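Local coordinates for leucine--trna ligase (PDB 5AH5), which probably joins L-leucine to its cognate tRNA(Leu) at the expense of ATP, as aminoacyl-tRNA synthetases of the first class do, at residues D203-V214 and D553-N561; I645-E653 and N745-N753. One frame throughout, in Å; residues are numbered along the deposited sequence.

Overall arrangement
The two contacts follow one another along the chain: contact 1 closes before contact 2 opens, and their centres lie about 42 Å apart, with about 23 Å between nearest atoms. Contact 1 sits near the middle of the molecule, where the turn leading into helix 212-222 packs on strand 556-560, an outermost strand of the four-stranded parallel sheet. The whole editing domain, roughly 219-399, is inserted between its two segments. Contact 2 lies far out, about 43 Å from the chain centre, where two loops meet beside helix 653-674, the second of them within the anticodon-binding region. The pair illustrates how a modular synthetase joins distant pieces of chain, once beside its catalytic sheet and once at its periphery.

Contact 1: D203-V214 and D553-N561; sequences DLESLEGWPTSV and DEPFVELYN
The indole of Trp210 lies over the side chain of Leu559, whose CB sits 3.9 Å from the centroid of the five-membered ring, almost on the ring normal, a CH-pi contact. With its CG anti to the backbone N (chi1 169°), Leu559 also brings CD2 over the same face nearer the rim, while Leu207 CD1, from the indole's own segment, lies over the centre of the opposite face. The ring's edge is fixed as well: Trp210 NE1 donates to Phe556 O at 2.9 Å, nearly straight at 169°, with the acceptor close to the indole plane. Trp210 is thus held in both tilt and rotation. Beside it, Leu559 N bonds to Gly209 O (3.1 Å), Glu558 CA makes a CA-H...O contact with the same oxygen, and a water bridges Gly209 N and Val557 O. Val214 CG1 meets Leu559 CD2 tip to tip at 3.9 Å.

At the other end, Asp203 OD2 and Asp553 OD2 approach to 3.3 Å. Lys542 forms salt bridges to both and to Glu554, which probably offsets the repulsion; Arg538 also pairs with Glu554, and His545 ND1 is hydrogen-bonded to Asp553 OD1. Phe556 stacks on Tyr523 of the neighbouring strand, its side chain about 7 Å from the bound leucyl-adenylate analogue. The whole is an edge-strand packing of the class-I Rossmann-type catalytic fold, whose parallel sheet ends here at strand 556-560.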
loop_
_atom_site.group_PDB
_atom_site.type_symbol
_atom_site.label_atom_id
_atom_site.label_comp_id
_atom_site.label_asym_id
_atom_site.label_seq_id
_atom_site.Cartn_x
_atom_site.Cartn_y
_atom_site.Cartn_z
ATOM N N ASP B 203 -13.845 -1.007 10.012
ATOM C CA ASP B 203 -13.894 -0.310 8.730
ATOM C C ASP B 203 -13.178 -1.073 7.624
ATOM O O ASP B 203 -13.352 -0.725 6.468
ATOM C CB ASP B 203 -13.379 1.140 8.800
ATOM C CG ASP B 203 -14.179 2.016 9.761
ATOM O OD1 ASP B 203 -15.301 1.618 10.178
ATOM O OD2 ASP B 203 -13.661 3.118 10.119
ATOM N N LEU B 204 -12.399 -2.112 7.954
ATOM C CA LEU B 204 -11.928 -3.069 6.946
ATOM C C LEU B 204 -13.041 -3.697 6.087
ATOM O O LEU B 204 -12.816 -3.963 4.894
ATOM C CB LEU B 204 -11.120 -4.198 7.570
ATOM C CG LEU B 204 -9.764 -3.735 8.135
ATOM C CD1 LEU B 204 -9.240 -4.754 9.102
ATOM C CD2 LEU B 204 -8.761 -3.475 7.058
ATOM N N GLU B 205 -14.208 -3.945 6.677
ATOM C CA GLU B 205 -15.341 -4.500 5.917
ATOM C C GLU B 205 -15.766 -3.580 4.749
ATOM O O GLU B 205 -16.212 -4.082 3.734
ATOM C CB GLU B 205 -16.548 -4.785 6.823
ATOM C CG GLU B 205 -16.383 -5.990 7.754
ATOM C CD GLU B 205 -17.521 -6.116 8.788
ATOM O OE1 GLU B 205 -18.706 -6.353 8.403
ATOM O OE2 GLU B 205 -17.228 -5.981 10.004
ATOM N N SER B 206 -15.594 -2.259 4.880
ATOM C CA SER B 206 -15.974 -1.320 3.818
ATOM C C SER B 206 -14.921 -1.141 2.688
ATOM O O SER B 206 -15.239 -0.547 1.658
ATOM C CB SER B 206 -16.359 0.039 4.414
ATOM O OG SER B 206 -15.222 0.753 4.894
ATOM N N LEU B 207 -13.701 -1.658 2.873
ATOM C CA LEU B 207 -12.577 -1.415 1.965
ATOM C C LEU B 207 -12.506 -2.470 0.915
ATOM O O LEU B 207 -11.482 -3.205 0.778
ATOM C CB LEU B 207 -11.229 -1.386 2.714
ATOM C CG LEU B 207 -10.931 -0.160 3.532
ATOM C CD1 LEU B 207 -9.580 -0.323 4.243
ATOM C CD2 LEU B 207 -10.992 1.100 2.665
ATOM N N GLU B 208 -13.551 -2.485 0.091
ATOM C CA GLU B 208 -13.714 -3.542 -0.888
ATOM C C GLU B 208 -12.673 -3.362 -1.993
ATOM O O GLU B 208 -12.346 -4.311 -2.703
ATOM C CB GLU B 208 -15.166 -3.589 -1.439
ATOM C CG GLU B 208 -15.632 -5.026 -1.757
ATOM C CD GLU B 208 -15.659 -5.995 -0.543
ATOM O OE1 GLU B 208 -15.753 -5.524 0.617
ATOM O OE2 GLU B 208 -15.592 -7.240 -0.738
ATOM N N GLY B 209 -12.126 -2.143 -2.128
ATOM C CA GLY B 209 -11.038 -1.941 -3.089
ATOM C C GLY B 209 -9.686 -2.370 -2.507
ATOM O O GLY B 209 -8.682 -2.188 -3.147
ATOM N N TRP B 210 -9.620 -2.955 -1.327
ATOM C CA TRP B 210 -8.307 -3.495 -0.910
ATOM C C TRP B 210 -8.278 -5.021 -1.048
ATOM O O TRP B 210 -9.295 -5.647 -0.828
ATOM C CB TRP B 210 -8.040 -3.121 0.558
ATOM C CG TRP B 210 -7.746 -1.698 0.810
ATOM C CD1 TRP B 210 -8.328 -0.612 0.255
ATOM C CD2 TRP B 210 -6.838 -1.219 1.793
ATOM N NE1 TRP B 210 -7.767 0.536 0.771
ATOM C CE2 TRP B 210 -6.866 0.176 1.744
ATOM C CE3 TRP B 210 -5.994 -1.845 2.708
ATOM C CZ2 TRP B 210 -6.033 0.967 2.559
ATOM C CZ3 TRP B 210 -5.175 -1.051 3.523
ATOM C CH2 TRP B 210 -5.203 0.325 3.425
ATOM N N PRO B 211 -7.117 -5.609 -1.363
ATOM C CA PRO B 211 -7.003 -7.063 -1.332
ATOM C C PRO B 211 -7.406 -7.637 0.010
ATOM O O PRO B 211 -7.115 -7.039 1.081
ATOM C CB PRO B 211 -5.502 -7.293 -1.555
ATOM C CG PRO B 211 -5.091 -6.139 -2.364
ATOM C CD PRO B 211 -5.884 -4.985 -1.883
ATOM N N THR B 212 -8.044 -8.806 -0.042
ATOM C CA THR B 212 -8.550 -9.442 1.147
ATOM C C THR B 212 -7.342 -9.927 1.968
ATOM O O THR B 212 -7.415 -10.012 3.172
ATOM C CB THR B 212 -9.478 -10.653 0.834
ATOM O OG1 THR B 212 -8.704 -11.654 0.209
ATOM C CG2 THR B 212 -10.624 -10.279 -0.095
ATOM N N SER B 213 -6.248 -10.230 1.313
ATOM C CA SER B 213 -5.029 -10.584 1.993
ATOM C C SER B 213 -4.488 -9.464 2.927
ATOM O O SER B 213 -4.159 -9.731 4.080
ATOM C CB SER B 213 -3.967 -10.918 0.952
ATOM O OG SER B 213 -3.818 -9.839 0.015
ATOM N N VAL B 214 -4.387 -8.235 2.415
ATOM C CA VAL B 214 -3.934 -7.063 3.201
ATOM C C VAL B 214 -4.916 -6.822 4.355
ATOM O O VAL B 214 -4.524 -6.662 5.536
ATOM C CB VAL B 214 -3.769 -5.837 2.308
ATOM C CG1 VAL B 214 -3.520 -4.584 3.120
ATOM C CG2 VAL B 214 -2.625 -6.042 1.345
ATOM N N ASP B 553 -12.739 9.367 5.876
ATOM C CA ASP B 553 -12.346 8.526 6.991
ATOM C C ASP B 553 -11.362 7.459 6.586
ATOM O O ASP B 553 -10.897 6.706 7.439
ATOM C CB ASP B 553 -13.618 7.847 7.561
ATOM C CG ASP B 553 -13.478 7.471 9.019
ATOM O OD1 ASP B 553 -13.173 8.374 9.830
ATOM O OD2 ASP B 553 -13.689 6.309 9.379
ATOM N N GLU B 554 -11.064 7.354 5.291
ATOM C CA GLU B 554 -10.161 6.319 4.786
ATOM C C GLU B 554 -9.343 6.939 3.722
ATOM O O GLU B 554 -9.907 7.620 2.895
ATOM C CB GLU B 554 -10.905 5.104 4.185
ATOM C CG GLU B 554 -11.458 4.196 5.261
ATOM C CD GLU B 554 -10.415 3.306 5.945
ATOM O OE1 GLU B 554 -9.291 3.064 5.414
ATOM O OE2 GLU B 554 -10.747 2.802 7.026
ATOM N N PRO B 555 -8.008 6.728 3.749
ATOM C CA PRO B 555 -7.147 7.450 2.829
ATOM C C PRO B 555 -7.172 6.980 1.413
ATOM O O PRO B 555 -6.887 7.783 0.529
ATOM C CB PRO B 555 -5.734 7.169 3.398
ATOM C CG PRO B 555 -5.902 5.895 4.159
ATOM C CD PRO B 555 -7.233 6.039 4.775
ATOM N N PHE B 556 -7.347 5.665 1.203
ATOM C CA PHE B 556 -7.083 5.068 -0.106
ATOM C C PHE B 556 -8.285 4.150 -0.517
ATOM O O PHE B 556 -8.650 3.235 0.205
ATOM C CB PHE B 556 -5.774 4.269 -0.097
ATOM C CG PHE B 556 -4.598 4.968 0.589
ATOM C CD1 PHE B 556 -4.055 6.119 0.062
ATOM C CD2 PHE B 556 -3.968 4.388 1.709
ATOM C CE1 PHE B 556 -2.964 6.749 0.700
ATOM C CE2 PHE B 556 -2.862 4.989 2.312
ATOM C CZ PHE B 556 -2.400 6.207 1.825
ATOM N N VAL B 557 -8.929 4.464 -1.616
ATOM C CA VAL B 557 -10.121 3.709 -2.033
ATOM C C VAL B 557 -9.724 2.311 -2.521
ATOM O O VAL B 557 -10.123 1.323 -1.950
ATOM C CB VAL B 557 -10.955 4.464 -3.089
ATOM C CG1 VAL B 557 -12.125 3.581 -3.628
ATOM C CG2 VAL B 557 -11.546 5.703 -2.477
ATOM N N GLU B 558 -8.910 2.285 -3.551
ATOM C CA GLU B 558 -8.376 1.083 -4.168
ATOM C C GLU B 558 -6.836 1.000 -3.897
ATOM O O GLU B 558 -6.153 1.956 -4.136
ATOM C CB GLU B 558 -8.667 1.184 -5.656
ATOM C CG GLU B 558 -8.636 -0.106 -6.427
ATOM C CD GLU B 558 -9.946 -0.881 -6.450
ATOM O OE1 GLU B 558 -10.989 -0.225 -6.686
ATOM O OE2 GLU B 558 -9.893 -2.136 -6.271
ATOM N N LEU B 559 -6.371 -0.108 -3.314
ATOM C CA LEU B 559 -4.976 -0.452 -3.107
ATOM C C LEU B 559 -4.560 -1.589 -4.029
ATOM O O LEU B 559 -5.120 -2.637 -3.997
ATOM C CB LEU B 559 -4.743 -0.885 -1.661
ATOM C CG LEU B 559 -3.428 -1.516 -1.297
ATOM C CD1 LEU B 559 -2.364 -0.406 -1.264
ATOM C CD2 LEU B 559 -3.448 -2.133 0.085
ATOM N N TYR B 560 -3.517 -1.363 -4.796
ATOM C CA TYR B 560 -2.896 -2.352 -5.598
ATOM C C TYR B 560 -1.446 -2.592 -5.124
ATOM O O TYR B 560 -0.632 -1.652 -5.010
ATOM C CB TYR B 560 -2.876 -1.820 -7.000
ATOM C CG TYR B 560 -4.265 -1.764 -7.641
ATOM C CD1 TYR B 560 -4.915 -2.933 -8.097
ATOM C CD2 TYR B 560 -4.933 -0.571 -7.757
ATOM C CE1 TYR B 560 -6.175 -2.870 -8.688
ATOM C CE2 TYR B 560 -6.205 -0.491 -8.323
ATOM C CZ TYR B 560 -6.809 -1.637 -8.818
ATOM O OH TYR B 560 -8.050 -1.512 -9.400
ATOM N N ASN B 561 -1.112 -3.849 -4.902
ATOM C CA ASN B 561 0.204 -4.272 -4.473
ATOM C C ASN B 561 1.037 -4.846 -5.614
ATOM O O ASN B 561 0.880 -6.038 -5.933
ATOM C CB ASN B 561 0.073 -5.363 -3.390
ATOM C CG ASN B 561 -0.606 -4.896 -2.134
ATOM O OD1 ASN B 561 -1.438 -5.594 -1.630
ATOM N ND2 ASN B 561 -0.200 -3.759 -1.568
HETATM O O HOH W 1 -12.452 0.494 -0.935
#

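Contact 2: I645-E653 and N745-N753; sequences ICPDDCENE and NERLVQAEN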
loop_
_atom_site.group_PDB
_atom_site.type_symbol
_atom_site.label_atom_id
_atom_site.label_comp_id
_atom_site.label_asym_id
_atom_site.label_seq_id
_atom_site.Cartn_x
_atom_site.Cartn_y
_atom_site.Cartn_z
ATOM N N ILE B 645 -11.747 5.394 -36.909
ATOM C CA ILE B 645 -12.522 4.885 -38.044
ATOM C C ILE B 645 -13.972 5.353 -37.935
ATOM O O ILE B 645 -14.616 5.102 -36.920
ATOM C CB ILE B 645 -12.491 3.337 -38.045
ATOM C CG1 ILE B 645 -11.029 2.843 -38.154
ATOM C CG2 ILE B 645 -13.369 2.774 -39.171
ATOM C CD1 ILE B 645 -10.879 1.370 -37.868
ATOM N N CYS B 646 -14.483 6.036 -38.956
ATOM C CA CYS B 646 -15.953 6.288 -39.068
ATOM C C CYS B 646 -16.692 5.238 -39.977
ATOM O O CYS B 646 -16.096 4.735 -40.929
ATOM C CB CYS B 646 -16.197 7.693 -39.597
ATOM S SG CYS B 646 -15.732 9.006 -38.446
ATOM N N PRO B 647 -17.979 4.938 -39.699
ATOM C CA PRO B 647 -18.783 3.956 -40.506
ATOM C C PRO B 647 -18.708 4.198 -42.013
ATOM O O PRO B 647 -18.471 3.247 -42.759
ATOM C CB PRO B 647 -20.208 4.143 -40.002
ATOM C CG PRO B 647 -20.070 4.743 -38.657
ATOM C CD PRO B 647 -18.765 5.484 -38.572
ATOM N N ASP B 648 -18.797 5.459 -42.435
ATOM C CA ASP B 648 -18.630 5.881 -43.856
ATOM C C ASP B 648 -17.259 5.630 -44.480
ATOM O O ASP B 648 -17.128 5.675 -45.694
ATOM C CB ASP B 648 -18.979 7.388 -44.047
ATOM C CG ASP B 648 -20.489 7.691 -43.896
ATOM O OD1 ASP B 648 -21.279 6.754 -43.609
ATOM O OD2 ASP B 648 -20.876 8.882 -44.059
ATOM N N ASP B 649 -16.226 5.426 -43.671
ATOM C CA ASP B 649 -14.914 5.032 -44.200
ATOM C C ASP B 649 -14.881 3.545 -44.693
ATOM O O ASP B 649 -14.057 3.197 -45.527
ATOM C CB ASP B 649 -13.813 5.229 -43.135
ATOM C CG ASP B 649 -13.784 6.673 -42.489
ATOM O OD1 ASP B 649 -13.974 7.687 -43.194
ATOM O OD2 ASP B 649 -13.506 6.766 -41.258
ATOM N N CYS B 650 -15.700 2.676 -44.108
ATOM C CA CYS B 650 -15.738 1.256 -44.425
ATOM C C CYS B 650 -16.485 0.942 -45.762
ATOM O O CYS B 650 -17.726 0.969 -45.830
ATOM C CB CYS B 650 -16.426 0.490 -43.288
ATOM S SG CYS B 650 -15.559 0.593 -41.703
ATOM N N GLU B 651 -15.704 0.614 -46.785
ATOM C CA GLU B 651 -16.215 0.247 -48.096
ATOM C C GLU B 651 -16.505 -1.237 -48.293
ATOM O O GLU B 651 -16.955 -1.619 -49.366
ATOM C CB GLU B 651 -15.258 0.775 -49.176
ATOM C CG GLU B 651 -15.630 2.203 -49.572
ATOM C CD GLU B 651 -14.456 3.099 -49.906
ATOM O OE1 GLU B 651 -13.346 2.601 -50.186
ATOM O OE2 GLU B 651 -14.660 4.332 -49.887
ATOM N N ASN B 652 -16.301 -2.066 -47.269
ATOM C CA ASN B 652 -16.558 -3.508 -47.390
ATOM C C ASN B 652 -16.535 -4.254 -46.044
ATOM O O ASN B 652 -16.421 -3.639 -44.955
ATOM C CB ASN B 652 -15.524 -4.124 -48.346
ATOM C CG ASN B 652 -14.129 -4.020 -47.813
ATOM O OD1 ASN B 652 -13.836 -4.480 -46.705
ATOM N ND2 ASN B 652 -13.254 -3.410 -48.585
ATOM N N GLU B 653 -16.576 -5.585 -46.149
ATOM C CA GLU B 653 -16.593 -6.514 -45.011
ATOM C C GLU B 653 -15.243 -6.564 -44.251
ATOM O O GLU B 653 -15.223 -6.796 -43.013
ATOM C CB GLU B 653 -16.972 -7.931 -45.477
ATOM C CG GLU B 653 -18.181 -8.017 -46.431
ATOM C CD GLU B 653 -17.825 -8.108 -47.928
ATOM O OE1 GLU B 653 -17.219 -9.129 -48.318
ATOM O OE2 GLU B 653 -18.166 -7.174 -48.714
ATOM N N ASN B 745 -17.009 3.537 -31.011
ATOM C CA ASN B 745 -18.054 3.880 -31.978
ATOM C C ASN B 745 -18.993 2.671 -32.094
ATOM O O ASN B 745 -18.603 1.652 -32.659
ATOM C CB ASN B 745 -17.438 4.260 -33.310
ATOM C CG ASN B 745 -18.486 4.746 -34.295
ATOM O OD1 ASN B 745 -19.539 4.106 -34.504
ATOM N ND2 ASN B 745 -18.215 5.869 -34.892
ATOM N N GLU B 746 -20.162 2.768 -31.449
ATOM C CA GLU B 746 -21.128 1.649 -31.321
ATOM C C GLU B 746 -21.717 1.144 -32.669
ATOM O O GLU B 746 -22.179 0.028 -32.729
ATOM C CB GLU B 746 -22.289 2.009 -30.367
ATOM C CG GLU B 746 -22.031 1.689 -28.889
ATOM C CD GLU B 746 -22.190 0.198 -28.555
ATOM O OE1 GLU B 746 -23.048 -0.491 -29.172
ATOM O OE2 GLU B 746 -21.457 -0.298 -27.663
ATOM N N ARG B 747 -21.665 1.961 -33.716
ATOM C CA ARG B 747 -21.951 1.507 -35.098
ATOM C C ARG B 747 -20.923 0.472 -35.607
ATOM O O ARG B 747 -21.261 -0.307 -36.499
ATOM C CB ARG B 747 -21.972 2.657 -36.150
ATOM C CG ARG B 747 -22.767 3.928 -35.861
ATOM C CD ARG B 747 -23.991 4.163 -36.744
ATOM N NE ARG B 747 -23.761 3.971 -38.177
ATOM C CZ ARG B 747 -23.590 4.925 -39.101
ATOM N NH1 ARG B 747 -23.602 6.232 -38.808
ATOM N NH2 ARG B 747 -23.377 4.556 -40.362
ATOM N N LEU B 748 -19.678 0.483 -35.104
ATOM C CA LEU B 748 -18.645 -0.396 -35.665
ATOM C C LEU B 748 -18.323 -1.611 -34.853
ATOM O O LEU B 748 -17.544 -2.433 -35.297
ATOM C CB LEU B 748 -17.416 0.399 -35.983
ATOM C CG LEU B 748 -17.655 1.463 -37.026
ATOM C CD1 LEU B 748 -16.554 2.490 -36.971
ATOM C CD2 LEU B 748 -17.724 0.821 -38.429
ATOM N N VAL B 749 -18.996 -1.779 -33.726
ATOM C CA VAL B 749 -18.716 -2.835 -32.766
ATOM C C VAL B 749 -19.160 -4.233 -33.181
ATOM O O VAL B 749 -18.499 -5.225 -32.795
ATOM C CB VAL B 749 -19.381 -2.500 -31.393
ATOM C CG1 VAL B 749 -19.366 -3.679 -30.409
ATOM C CG2 VAL B 749 -18.670 -1.314 -30.790
ATOM N N GLN B 750 -20.303 -4.352 -33.877
ATOM C CA GLN B 750 -20.679 -5.655 -34.496
ATOM C C GLN B 750 -20.335 -5.482 -35.916
ATOM O O GLN B 750 -20.602 -4.429 -36.482
ATOM C CB GLN B 750 -22.157 -5.960 -34.414
ATOM C CG GLN B 750 -22.717 -6.122 -33.014
ATOM C CD GLN B 750 -24.218 -5.882 -32.989
ATOM O OE1 GLN B 750 -24.723 -4.908 -33.574
ATOM N NE2 GLN B 750 -24.945 -6.769 -32.310
ATOM N N ALA B 751 -19.731 -6.503 -36.504
ATOM C CA ALA B 751 -19.538 -6.537 -37.942
ATOM C C ALA B 751 -20.844 -7.161 -38.511
ATOM O O ALA B 751 -21.854 -7.278 -37.790
ATOM C CB ALA B 751 -18.303 -7.364 -38.313
ATOM N N GLU B 752 -20.791 -7.533 -39.781
ATOM C CA GLU B 752 -21.944 -8.018 -40.503
ATOM C C GLU B 752 -22.304 -9.461 -40.082
ATOM O O GLU B 752 -23.464 -9.794 -40.084
ATOM C CB GLU B 752 -21.694 -7.898 -42.024
ATOM C CG GLU B 752 -21.432 -6.449 -42.491
ATOM C CD GLU B 752 -20.919 -6.329 -43.937
ATOM O OE1 GLU B 752 -21.177 -7.250 -44.747
ATOM O OE2 GLU B 752 -20.258 -5.307 -44.270
ATOM N N ASN B 753 -21.311 -10.267 -39.691
ATOM C CA ASN B 753 -21.518 -11.671 -39.261
ATOM C C ASN B 753 -20.915 -12.020 -37.906
ATOM O O ASN B 753 -19.966 -11.414 -37.458
ATOM C CB ASN B 753 -20.966 -12.627 -40.325
ATOM C CG ASN B 753 -21.628 -12.422 -41.665
ATOM O OD1 ASN B 753 -22.859 -12.515 -41.791
ATOM N ND2 ASN B 753 -20.830 -12.090 -42.667
#
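Pro647 and Arg747 meet at about a right angle, the proline ring set against one face of the guanidinium. Pro647 CG stands 3.5 Å above that plane, over its centre, while Pro647 CB comes to 3.2 Å from Arg747 NH2. Bends at chi2 and chi3 (-112° and -47°) fold the arginine chain back, so that its flat end lies across the pyrrolidine. The nearby Asp648 OD1 is 4.4 Å from Arg747 NH2, beyond a salt bridge, and would probably contribute no more than a weak attraction.

Leu748 also crosses Pro647 at about a right angle. Both its methyls touch the proline, and each has a further partner: Leu748 CD1 meets Ile645 CG2 at 3.9 Å and lies close to Ile645 O, whereas Leu748 CD2 reaches Cys650 SG, also at 3.9 Å. The leucine therefore fills the angle between the start of 645-653 and the turn that follows. Asn745 and Pro647 reach toward one another from opposite directions, placing Asn745 ND2 3.7 Å from Pro647 CD.

Each loop is shaped from within. Cys646 N bonds to Asp649 OD2 at 2.6 Å, spanning the short 3-10 segment 647-649 alongside its backbone bonds, and the type I turn 745-748 presents Arg747 and Leu748 together. Farther along, Glu752 lays its carboxylate against the aliphatic part of Glu653, with Glu752 OE1 standing 3.5 Å from Glu653 CG.

Helix 653-674 backs the joint: Arg656 touches Leu748, Ala659 touches Ile645, and Gln663 accepts a bond from Asn745 N. Asn652 caps the start of this helix through Asp655 N, Ile645 also leans on helix 701-715, and the second loop then runs on into strand 753-760.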